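PDB 3SQR: laccase from Botrytis aclada, which oxidises phenolic substrates with molecular oxygen, which is reduced to water, as a multicopper oxidase, probably serving lignin degradation and the detoxification of lignin-derived products. Local coordinates for residues T62-N76 / A102-L116. Numbering follows the deposited sequence. Where two conformers were deposited one is given.
Sequences TPTGVTREYWLSVEN and ADWGDNLIIHVTNNL. With MAN (alpha-D-mannopyranose), chain C; NAG (2-acetamido-2-deoxy-beta-D-glucopyranose), chain H; NAG (2-acetamido-2-deoxy-beta-D-glucopyranose), chain G.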
ATOM      1  N   THR A  62       7.882 -21.950   4.628  1.00 29.40           N
ATOM      2  CA  THR A  62       8.747 -20.804   4.615  1.00 30.24           C
ATOM      3  C   THR A  62      10.178 -21.262   4.645  1.00 30.53           C
ATOM      4  O   THR A  62      10.571 -22.032   5.549  1.00 30.59           O
ATOM      5  CB  THR A  62       8.520 -19.928   5.858  1.00 30.20           C
ATOM      6  OG1 THR A  62       7.127 -19.616   6.014  1.00 32.61           O
ATOM      7  CG2 THR A  62       9.352 -18.607   5.803  1.00 30.17           C
ATOM      8  N   PRO A  63      10.991 -20.773   3.710  1.00 31.03           N
ATOM      9  CA  PRO A  63      12.432 -21.016   3.793  1.00 32.35           C
ATOM     10  C   PRO A  63      13.087 -20.543   5.083  1.00 33.03           C
ATOM     11  O   PRO A  63      12.591 -19.669   5.779  1.00 31.60           O
ATOM     12  CB  PRO A  63      12.976 -20.212   2.604  1.00 31.69           C
ATOM     13  CG  PRO A  63      11.900 -20.147   1.697  1.00 32.26           C
ATOM     14  CD  PRO A  63      10.678 -19.998   2.511  1.00 31.45           C
ATOM     15  N   THR A  64      14.218 -21.144   5.432  1.00 34.41           N
ATOM     16  CA  THR A  64      14.961 -20.615   6.545  1.00 36.47           C
ATOM     17  C   THR A  64      15.840 -19.552   5.909  1.00 35.75           C
ATOM     18  O   THR A  64      16.405 -19.749   4.835  1.00 38.04           O
ATOM     19  CB  THR A  64      15.811 -21.685   7.245  1.00 37.11           C
ATOM     20  OG1 THR A  64      16.838 -22.091   6.344  1.00 41.12           O
ATOM     21  CG2 THR A  64      14.959 -22.833   7.540  1.00 35.42           C
ATOM     22  N   GLY A  65      15.902 -18.408   6.533  1.00 35.84           N
ATOM     23  CA  GLY A  65      16.785 -17.372   6.075  1.00 35.33           C
ATOM     24  C   GLY A  65      17.666 -16.945   7.236  1.00 35.76           C
ATOM     25  O   GLY A  65      18.099 -17.765   8.052  1.00 37.60           O
ATOM     26  N   VAL A  66      17.955 -15.652   7.290  1.00 33.29           N
ATOM     27  CA  VAL A  66      18.833 -15.080   8.305  1.00 31.62           C
ATOM     28  C   VAL A  66      18.135 -13.933   8.914  1.00 31.08           C
ATOM     29  O   VAL A  66      17.102 -13.499   8.413  1.00 28.38           O
ATOM     30  CB  VAL A  66      20.135 -14.613   7.637  1.00 32.03           C
ATOM     31  CG1 VAL A  66      20.835 -15.851   6.982  1.00 34.26           C
ATOM     32  CG2 VAL A  66      19.875 -13.518   6.547  1.00 28.72           C
ATOM     33  N   THR A  67      18.744 -13.392   9.958  1.00 30.08           N
ATOM     34  CA  THR A  67      18.231 -12.207  10.640  1.00 30.62           C
ATOM     35  C   THR A  67      18.813 -10.945  10.041  1.00 30.86           C
ATOM     36  O   THR A  67      20.048 -10.833   9.894  1.00 32.12           O
ATOM     37  CB  THR A  67      18.499 -12.299  12.128  1.00 31.84           C
ATOM     38  OG1 THR A  67      17.742 -13.393  12.632  1.00 34.82           O
ATOM     39  CG2 THR A  67      18.073 -11.036  12.809  1.00 31.96           C
ATOM     40  N   ARG A  68      17.969 -10.010   9.639  1.00 28.95           N
ATOM     41  CA  ARG A  68      18.446  -8.753   9.101  1.00 29.63           C
ATOM     42  C   ARG A  68      17.944  -7.623  10.015  1.00 28.22           C
ATOM     43  O   ARG A  68      16.771  -7.603  10.371  1.00 27.20           O
ATOM     44  CB  ARG A  68      17.906  -8.567   7.723  1.00 30.57           C
ATOM     45  CG  ARG A  68      18.618  -9.566   6.718  1.00 31.08           C
ATOM     46  CD  ARG A  68      18.306  -9.225   5.358  1.00 34.77           C
ATOM     47  NE  ARG A  68      18.499 -10.394   4.492  1.00 36.37           N
ATOM     48  CZ  ARG A  68      19.669 -10.841   4.047  1.00 40.13           C
ATOM     49  NH1 ARG A  68      20.817 -10.238   4.378  1.00 40.96           N
ATOM     50  NH2 ARG A  68      19.682 -11.906   3.266  1.00 36.38           N
ATOM     51  N   GLU A  69      18.853  -6.757  10.424  1.00 26.12           N
ATOM     52  CA  GLU A  69      18.552  -5.740  11.384  1.00 26.31           C
ATOM     53  C   GLU A  69      18.658  -4.340  10.777  1.00 27.16           C
ATOM     54  O   GLU A  69      19.613  -4.016  10.070  1.00 27.81           O
ATOM     55  CB  GLU A  69      19.519  -5.874  12.543  1.00 26.98           C
ATOM     56  CG  GLU A  69      19.220  -4.934  13.706  1.00 28.62           C
ATOM     57  CD  GLU A  69      19.973  -5.316  14.996  1.00 31.10           C
ATOM     58  OE1 GLU A  69      21.122  -5.775  14.878  1.00 33.67           O
ATOM     59  OE2 GLU A  69      19.399  -5.145  16.084  1.00 27.90           O
ATOM     60  N   TYR A  70      17.736  -3.469  11.102  1.00 26.37           N
ATOM     61  CA  TYR A  70      17.671  -2.144  10.527  1.00 26.12           C
ATOM     62  C   TYR A  70      17.382  -1.152  11.622  1.00 25.33           C
ATOM     63  O   TYR A  70      16.675  -1.457  12.573  1.00 25.79           O
ATOM     64  CB  TYR A  70      16.579  -2.053   9.434  1.00 25.34           C
ATOM     65  CG  TYR A  70      16.879  -2.731   8.150  0.50 26.20           C
ATOM     66  CD1 TYR A  70      17.493  -2.048   7.103  0.50 25.31           C
ATOM     67  CD2 TYR A  70      16.531  -4.036   7.956  0.50 22.81           C
ATOM     68  CE1 TYR A  70      17.755  -2.697   5.880  0.50 25.35           C
ATOM     69  CE2 TYR A  70      16.789  -4.672   6.783  0.50 24.33           C
ATOM     70  CZ  TYR A  70      17.401  -4.021   5.755  0.50 26.46           C
ATOM     71  OH  TYR A  70      17.635  -4.716   4.607  0.50 30.69           O
ATOM     72  N   TRP A  71      17.911   0.066  11.492  1.00 25.19           N
ATOM     73  CA  TRP A  71      17.596   1.151  12.380  1.00 24.42           C
ATOM     74  C   TRP A  71      16.965   2.235  11.540  1.00 25.88           C
ATOM     75  O   TRP A  71      17.551   2.663  10.568  1.00 26.32           O
ATOM     76  CB  TRP A  71      18.858   1.676  13.116  1.00 26.65           C
ATOM     77  CG  TRP A  71      19.292   0.859  14.248  0.50 24.39           C
ATOM     78  CD1 TRP A  71      18.960   1.035  15.580  0.50 23.69           C
ATOM     79  CD2 TRP A  71      20.127  -0.280  14.186  0.50 23.42           C
ATOM     80  NE1 TRP A  71      19.543   0.038  16.348  0.50 24.73           N
ATOM     81  CE2 TRP A  71      20.272  -0.770  15.507  0.50 25.18           C
ATOM     82  CE3 TRP A  71      20.776  -0.951  13.135  0.50 24.61           C
ATOM     83  CZ2 TRP A  71      21.000  -1.889  15.782  0.50 21.96           C
ATOM     84  CZ3 TRP A  71      21.528  -2.043  13.424  0.50 25.79           C
ATOM     85  CH2 TRP A  71      21.648  -2.497  14.733  0.50 26.22           C
ATOM     86  N   LEU A  72      15.763   2.651  11.872  1.00 23.53           N
ATOM     87  CA  LEU A  72      15.107   3.710  11.103  1.00 22.64           C
ATOM     88  C   LEU A  72      14.784   4.812  12.043  1.00 23.31           C
ATOM     89  O   LEU A  72      14.307   4.597  13.156  1.00 24.22           O
ATOM     90  CB  LEU A  72      13.799   3.245  10.445  1.00 22.45           C
ATOM     91  CG  LEU A  72      13.908   2.154   9.373  1.00 24.03           C
ATOM     92  CD1 LEU A  72      12.560   1.705   8.827  1.00 26.39           C
ATOM     93  CD2 LEU A  72      14.799   2.672   8.283  1.00 24.99           C
ATOM     94  N   SER A  73      14.983   6.005  11.548  1.00 22.09           N
ATOM     95  CA  SER A  73      14.620   7.185  12.283  1.00 22.33           C
ATOM     96  C   SER A  73      13.555   7.939  11.518  1.00 22.38           C
ATOM     97  O   SER A  73      13.726   8.330  10.362  1.00 23.94           O
ATOM     98  CB  SER A  73      15.869   8.035  12.521  1.00 23.71           C
ATOM     99  OG  SER A  73      15.514   9.341  12.926  1.00 24.36           O
ATOM    100  N   VAL A  74      12.431   8.165  12.187  1.00 21.93           N
ATOM    101  CA  VAL A  74      11.361   8.946  11.632  1.00 23.35           C
ATOM    102  C   VAL A  74      11.666  10.394  11.884  1.00 25.33           C
ATOM    103  O   VAL A  74      11.763  10.816  13.034  1.00 25.81           O
ATOM    104  CB  VAL A  74      10.003   8.574  12.206  1.00 23.68           C
ATOM    105  CG1 VAL A  74       8.909   9.519  11.712  1.00 20.41           C
ATOM    106  CG2 VAL A  74       9.729   7.110  11.846  1.00 24.89           C
ATOM    107  N   GLU A  75      11.849  11.113  10.802  1.00 25.56           N
ATOM    108  CA  GLU A  75      12.376  12.471  10.879  1.00 25.89           C
ATOM    109  C   GLU A  75      11.554  13.532  10.248  1.00 24.86           C
ATOM    110  O   GLU A  75      10.775  13.339   9.343  1.00 22.58           O
ATOM    111  CB  GLU A  75      13.773  12.510  10.256  1.00 26.23           C
ATOM    112  CG  GLU A  75      14.642  11.421  10.796  1.00 29.71           C
ATOM    113  CD  GLU A  75      16.110  11.637  10.633  1.00 31.48           C
ATOM    114  OE1 GLU A  75      16.564  12.203   9.608  1.00 32.33           O
ATOM    115  OE2 GLU A  75      16.810  11.208  11.570  1.00 40.59           O
ATOM    116  N   ASN A  76      11.760  14.727  10.792  1.00 24.36           N
ATOM    117  CA  ASN A  76      11.170  15.915  10.297  1.00 24.69           C
ATOM    118  C   ASN A  76      12.183  16.633   9.431  1.00 25.43           C
ATOM    119  O   ASN A  76      13.204  17.097   9.924  1.00 29.05           O
ATOM    120  CB  ASN A  76      10.697  16.718  11.508  1.00 24.87           C
ATOM    121  CG  ASN A  76       9.735  17.796  11.136  1.00 24.14           C
ATOM    122  OD1 ASN A  76       9.593  18.232   9.972  1.00 26.40           O
ATOM    123  ND2 ASN A  76       9.045  18.276  12.168  1.00 27.82           N
ATOM    124  N   ALA A 102      15.280  -8.013   1.825  1.00 25.34           N
ATOM    125  CA  ALA A 102      15.498  -9.241   2.504  1.00 25.40           C
ATOM    126  C   ALA A 102      15.217 -10.375   1.555  1.00 24.88           C
ATOM    127  O   ALA A 102      14.876 -10.151   0.413  1.00 24.59           O
ATOM    128  CB  ALA A 102      14.602  -9.326   3.815  1.00 25.83           C
ATOM    129  N   ASP A 103      15.482 -11.598   2.000  1.00 24.40           N
ATOM    130  CA  ASP A 103      15.132 -12.793   1.265  1.00 23.64           C
ATOM    131  C   ASP A 103      13.955 -13.404   1.955  1.00 22.73           C
ATOM    132  O   ASP A 103      13.791 -13.308   3.168  1.00 22.07           O
ATOM    133  CB  ASP A 103      16.272 -13.853   1.296  1.00 23.91           C
ATOM    134  CG  ASP A 103      17.485 -13.407   0.523  1.00 25.74           C
ATOM    135  OD1 ASP A 103      17.338 -12.707  -0.473  1.00 27.69           O
ATOM    136  OD2 ASP A 103      18.589 -13.705   0.974  1.00 33.94           O
ATOM    137  N   TRP A 104      13.173 -14.101   1.153  1.00 23.21           N
ATOM    138  CA  TRP A 104      12.087 -14.914   1.600  1.00 23.29           C
ATOM    139  C   TRP A 104      12.574 -15.772   2.763  1.00 23.67           C
ATOM    140  O   TRP A 104      13.551 -16.522   2.640  1.00 26.30           O
ATOM    141  CB  TRP A 104      11.686 -15.764   0.407  1.00 21.49           C
ATOM    142  CG  TRP A 104      10.556 -16.615   0.594  1.00 21.57           C
ATOM    143  CD1 TRP A 104       9.590 -16.520   1.548  1.00 23.28           C
ATOM    144  CD2 TRP A 104      10.202 -17.696  -0.242  1.00 23.43           C
ATOM    145  NE1 TRP A 104       8.650 -17.551   1.398  1.00 24.22           N
ATOM    146  CE2 TRP A 104       9.023 -18.284   0.295  1.00 24.48           C
ATOM    147  CE3 TRP A 104      10.809 -18.285  -1.372  1.00 23.36           C
ATOM    148  CZ2 TRP A 104       8.442 -19.421  -0.253  1.00 25.64           C
ATOM    149  CZ3 TRP A 104      10.209 -19.419  -1.933  1.00 25.49           C
ATOM    150  CH2 TRP A 104       9.031 -19.959  -1.385  1.00 27.26           C
ATOM    151  N   GLY A 105      11.864 -15.674   3.884  1.00 22.47           N
ATOM    152  CA  GLY A 105      12.186 -16.464   5.072  1.00 23.66           C
ATOM    153  C   GLY A 105      13.028 -15.743   6.116  1.00 23.39           C
ATOM    154  O   GLY A 105      13.165 -16.259   7.233  1.00 24.90           O
ATOM    155  N   ASP A 106      13.629 -14.591   5.762  1.00 23.27           N
ATOM    156  CA  ASP A 106      14.454 -13.866   6.680  1.00 23.45           C
ATOM    157  C   ASP A 106      13.612 -13.298   7.829  1.00 23.66           C
ATOM    158  O   ASP A 106      12.405 -13.066   7.666  1.00 24.64           O
ATOM    159  CB  ASP A 106      15.150 -12.699   5.991  1.00 22.76           C
ATOM    160  CG  ASP A 106      16.285 -13.137   5.100  1.00 24.44           C
ATOM    161  OD1 ASP A 106      16.720 -14.331   5.097  1.00 25.38           O
ATOM    162  OD2 ASP A 106      16.782 -12.231   4.397  1.00 22.24           O
ATOM    163  N   ASN A 107      14.270 -13.090   8.960  1.00 23.75           N
ATOM    164  CA  ASN A 107      13.657 -12.423  10.126  1.00 23.80           C
ATOM    165  C   ASN A 107      14.175 -11.037  10.103  1.00 23.84           C
ATOM    166  O   ASN A 107      15.378 -10.873  10.006  1.00 26.40           O
ATOM    167  CB  ASN A 107      14.026 -13.177  11.396  1.00 25.12           C
ATOM    168  CG  ASN A 107      13.389 -14.551  11.421  1.00 29.49           C
ATOM    169  OD1 ASN A 107      12.198 -14.680  11.285  1.00 32.00           O
ATOM    170  ND2 ASN A 107      14.202 -15.600  11.571  1.00 37.42           N
ATOM    171  N   LEU A 108      13.261 -10.057  10.162  1.00 23.45           N
ATOM    172  CA  LEU A 108      13.582  -8.646  10.179  1.00 23.68           C
ATOM    173  C   LEU A 108      13.470  -8.151  11.609  1.00 23.20           C
ATOM    174  O   LEU A 108      12.503  -8.457  12.299  1.00 23.73           O
ATOM    175  CB  LEU A 108      12.669  -7.853   9.265  1.00 23.41           C
ATOM    176  CG  LEU A 108      12.595  -8.386   7.824  1.00 24.65           C
ATOM    177  CD1 LEU A 108      11.882  -7.346   6.906  1.00 21.90           C
ATOM    178  CD2 LEU A 108      13.967  -8.839   7.255  1.00 34.83           C
ATOM    179  N   ILE A 109      14.444  -7.370  12.012  1.00 23.16           N
ATOM    180  CA  ILE A 109      14.416  -6.580  13.242  1.00 23.22           C
ATOM    181  C   ILE A 109      14.569  -5.129  12.826  1.00 24.82           C
ATOM    182  O   ILE A 109      15.627  -4.755  12.302  1.00 25.38           O
ATOM    183  CB  ILE A 109      15.562  -6.987  14.136  1.00 23.40           C
ATOM    184  CG1 ILE A 109      15.456  -8.475  14.457  1.00 22.79           C
ATOM    185  CG2 ILE A 109      15.525  -6.150  15.422  1.00 24.16           C
ATOM    186  CD1 ILE A 109      16.631  -8.981  15.255  1.00 25.22           C
ATOM    187  N   ILE A 110      13.526  -4.330  13.006  1.00 23.99           N
ATOM    188  CA  ILE A 110      13.560  -2.962  12.532  1.00 22.96           C
ATOM    189  C   ILE A 110      13.297  -2.033  13.706  1.00 24.16           C
ATOM    190  O   ILE A 110      12.203  -1.940  14.182  1.00 24.37           O
ATOM    191  CB  ILE A 110      12.567  -2.698  11.442  1.00 21.32           C
ATOM    192  CG1 ILE A 110      12.712  -3.790  10.348  1.00 24.12           C
ATOM    193  CG2 ILE A 110      12.707  -1.215  10.942  1.00 20.87           C
ATOM    194  CD1 ILE A 110      11.540  -3.929   9.396  1.00 27.12           C
ATOM    195  N   HIS A 111      14.358  -1.407  14.176  1.00 24.15           N
ATOM    196  CA  HIS A 111      14.293  -0.445  15.269  1.00 25.15           C
ATOM    197  C   HIS A 111      13.829   0.877  14.764  1.00 24.86           C
ATOM    198  O   HIS A 111      14.555   1.512  13.990  1.00 28.57           O
ATOM    199  CB  HIS A 111      15.652  -0.253  15.932  1.00 24.76           C
ATOM    200  CG  HIS A 111      16.355  -1.531  16.255  1.00 27.19           C
ATOM    201  ND1 HIS A 111      16.118  -2.231  17.419  1.00 29.94           N
ATOM    202  CD2 HIS A 111      17.310  -2.220  15.590  1.00 28.63           C
ATOM    203  CE1 HIS A 111      16.872  -3.318  17.437  1.00 30.13           C
ATOM    204  NE2 HIS A 111      17.620  -3.328  16.349  1.00 28.11           N
ATOM    205  N   VAL A 112      12.617   1.286  15.156  1.00 21.73           N
ATOM    206  CA  VAL A 112      12.013   2.504  14.651  1.00 21.70           C
ATOM    207  C   VAL A 112      11.991   3.508  15.766  1.00 23.92           C
ATOM    208  O   VAL A 112      11.231   3.360  16.733  1.00 24.40           O
ATOM    209  CB  VAL A 112      10.607   2.324  14.117  1.00 21.59           C
ATOM    210  CG1 VAL A 112      10.054   3.642  13.627  1.00 22.38           C
ATOM    211  CG2 VAL A 112      10.649   1.298  12.892  1.00 20.75           C
ATOM    212  N   THR A 113      12.754   4.569  15.571  1.00 24.71           N
ATOM    213  CA  THR A 113      12.780   5.679  16.554  1.00 24.15           C
ATOM    214  C   THR A 113      12.040   6.852  16.010  1.00 24.90           C
ATOM    215  O   THR A 113      12.271   7.289  14.863  1.00 26.86           O
ATOM    216  CB  THR A 113      14.236   6.090  16.867  1.00 23.64           C
ATOM    217  OG1 THR A 113      14.989   4.958  17.386  1.00 25.66           O
ATOM    218  CG2 THR A 113      14.243   7.307  17.855  1.00 23.86           C
ATOM    219  N   ASN A 114      11.080   7.346  16.794  1.00 25.74           N
ATOM    220  CA  ASN A 114      10.317   8.498  16.409  1.00 24.77           C
ATOM    221  C   ASN A 114      11.061   9.742  16.784  1.00 26.66           C
ATOM    222  O   ASN A 114      11.016  10.168  17.917  1.00 27.05           O
ATOM    223  CB  ASN A 114       8.915   8.554  17.070  1.00 24.31           C
ATOM    224  CG  ASN A 114       8.121   9.690  16.612  1.00 23.29           C
ATOM    225  OD1 ASN A 114       8.541  10.456  15.724  1.00 24.42           O
ATOM    226  ND2 ASN A 114       6.864   9.806  17.150  1.00 22.69           N
ATOM    227  N   ASN A 115      11.663  10.375  15.805  1.00 25.62           N
ATOM    228  CA  ASN A 115      12.326  11.665  16.012  1.00 26.84           C
ATOM    229  C   ASN A 115      11.553  12.885  15.525  1.00 26.51           C
ATOM    230  O   ASN A 115      12.142  13.959  15.297  1.00 28.02           O
ATOM    231  CB  ASN A 115      13.744  11.620  15.456  1.00 25.44           C
ATOM    232  CG  ASN A 115      14.634  10.746  16.278  1.00 27.12           C
ATOM    233  OD1 ASN A 115      14.697  10.876  17.534  1.00 28.65           O
ATOM    234  ND2 ASN A 115      15.281   9.772  15.610  1.00 23.75           N
ATOM    235  N   LEU A 116      10.237  12.739  15.372  1.00 24.99           N
ATOM    236  CA  LEU A 116       9.362  13.858  15.184  1.00 26.12           C
ATOM    237  C   LEU A 116       9.123  14.424  16.586  1.00 27.82           C
ATOM    238  O   LEU A 116       9.223  13.680  17.572  1.00 28.92           O
ATOM    239  CB  LEU A 116       8.026  13.424  14.597  1.00 25.83           C
ATOM    240  CG  LEU A 116       8.165  12.730  13.229  1.00 22.88           C
ATOM    241  CD1 LEU A 116       6.723  12.184  12.950  1.00 24.56           C
ATOM    242  CD2 LEU A 116       8.732  13.651  12.141  1.00 27.54           C
TER
HETATM  243  C1  MAN C   6      23.647  -3.400   7.847  1.00 36.58           C
HETATM  244  C2  MAN C   6      23.757  -3.786   9.338  1.00 36.04           C
HETATM  245  C3  MAN C   6      23.534  -5.303   9.493  1.00 39.17           C
HETATM  246  C4  MAN C   6      22.177  -5.684   8.903  1.00 39.03           C
HETATM  247  C5  MAN C   6      22.096  -5.224   7.442  1.00 37.32           C
HETATM  248  C6  MAN C   6      20.672  -5.383   6.892  1.00 38.30           C
HETATM  249  O2  MAN C   6      22.883  -3.002  10.149  1.00 37.05           O
HETATM  250  O3  MAN C   6      23.629  -5.727  10.833  1.00 35.84           O
HETATM  251  O4  MAN C   6      21.781  -7.042   9.188  1.00 37.83           O
HETATM  252  O5  MAN C   6      22.411  -3.834   7.309  1.00 35.69           O
HETATM  253  O6  MAN C   6      20.600  -4.943   5.534  1.00 41.44           O
HETATM  254  C1  NAG H 548       8.163  19.352  11.965  1.00 30.06           C
HETATM  255  C2  NAG H 548       7.166  19.454  13.082  1.00 29.04           C
HETATM  256  C3  NAG H 548       6.331  20.697  12.891  1.00 30.78           C
HETATM  257  C4  NAG H 548       7.192  21.953  12.775  1.00 33.00           C
HETATM  258  C5  NAG H 548       8.206  21.686  11.678  1.00 34.47           C
HETATM  259  C6  NAG H 548       9.131  22.900  11.529  1.00 40.37           C
HETATM  260  C7  NAG H 548       6.251  17.312  13.711  1.00 25.63           C
HETATM  261  C8  NAG H 548       5.213  16.298  13.361  1.00 27.68           C
HETATM  262  N2  NAG H 548       6.244  18.345  12.958  1.00 29.14           N
HETATM  263  O3  NAG H 548       5.421  20.776  13.949  1.00 30.06           O
HETATM  264  O4  NAG H 548       6.358  23.034  12.385  1.00 35.31           O
HETATM  265  O5  NAG H 548       8.963  20.536  12.038  1.00 35.76           O
HETATM  266  O6  NAG H 548       9.881  23.015  12.719  1.00 40.24           O
HETATM  267  O7  NAG H 548       7.025  17.136  14.633  1.00 28.92           O
HETATM  268  C1  NAG G 547      18.783   5.997  10.047  1.00 23.95           C
HETATM  269  C2  NAG G 547      19.973   5.068  10.078  1.00 24.73           C
HETATM  270  C3  NAG G 547      20.296   4.654  11.490  1.00 23.59           C
HETATM  271  C4  NAG G 547      20.530   5.889  12.310  1.00 23.38           C
HETATM  272  C5  NAG G 547      19.328   6.788  12.234  1.00 22.93           C
HETATM  273  C6  NAG G 547      19.502   8.076  13.040  1.00 25.75           C
HETATM  274  C7  NAG G 547      19.906   3.734   8.026  1.00 24.94           C
HETATM  275  C8  NAG G 547      19.362   2.465   7.430  1.00 25.33           C
HETATM  276  N2  NAG G 547      19.591   3.885   9.324  1.00 22.80           N
HETATM  277  O3  NAG G 547      21.465   3.928  11.450  1.00 25.67           O
HETATM  278  O4  NAG G 547      20.730   5.497  13.619  1.00 23.20           O
HETATM  279  O5  NAG G 547      19.066   7.151  10.874  1.00 24.63           O
HETATM  280  O6  NAG G 547      20.631   8.794  12.484  1.00 25.61           O
HETATM  281  O7  NAG G 547      20.558   4.532   7.352  1.00 24.26           O
HETATM  282  O   HOH W   1       6.750 -18.545   3.251  1.00 24.75           O
HETATM  283  O   HOH W   2      14.920 -17.841   8.777  1.00 44.11           O
HETATM  284  O   HOH W   3      13.365  14.998  13.144  1.00 34.14           O
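H111 lies against E69 and W71. At its ring edge, H111 NE2 donates a nearly straight bond (2.6 Å) to the anti side of E69 OE2, while H111 ND1 is bonded to T154 of strand 152-158, so both ring nitrogens are held and the ring's rotation is fixed. E69 reaches across because CG stands anti to the backbone N (chi1 -174°) and the chain stays extended. In one of the two W71 conformers, the H111 ring forms an offset stack on the five-membered ring of W71, centroids 4.1 Å apart and planes at 21°, with CD2 over the indole face. Bridges from T67–N107 to V74–N114 establish 67-76 and 107-114 as parallel neighbours, the central pair of a four-stranded sheet in the first cupredoxin-like domain. On the reverse face, R68 NE donates to D106 OD2 (2.5 Å) in a salt bridge, coming from above the carboxylate plane; D103 N reaches this oxygen from the opposite side, while V66 N donates to D106 OD1 (2.8 Å). R68 NH2 forms a salt bridge to D103 OD2, though its hydrogen bond there is weak, and V66 CG2 covers one guanidinium face. Further along, L72 CD1 touches I110 CG2 (3.6 Å), and V74 CG1 packs on L116 CG. Near the type II turn D103–D106, P63 CD makes a CH-pi contact over W104's five-membered ring. At the opposite end, N115 ND2 donates in its amide plane to S73 OG (2.7 Å).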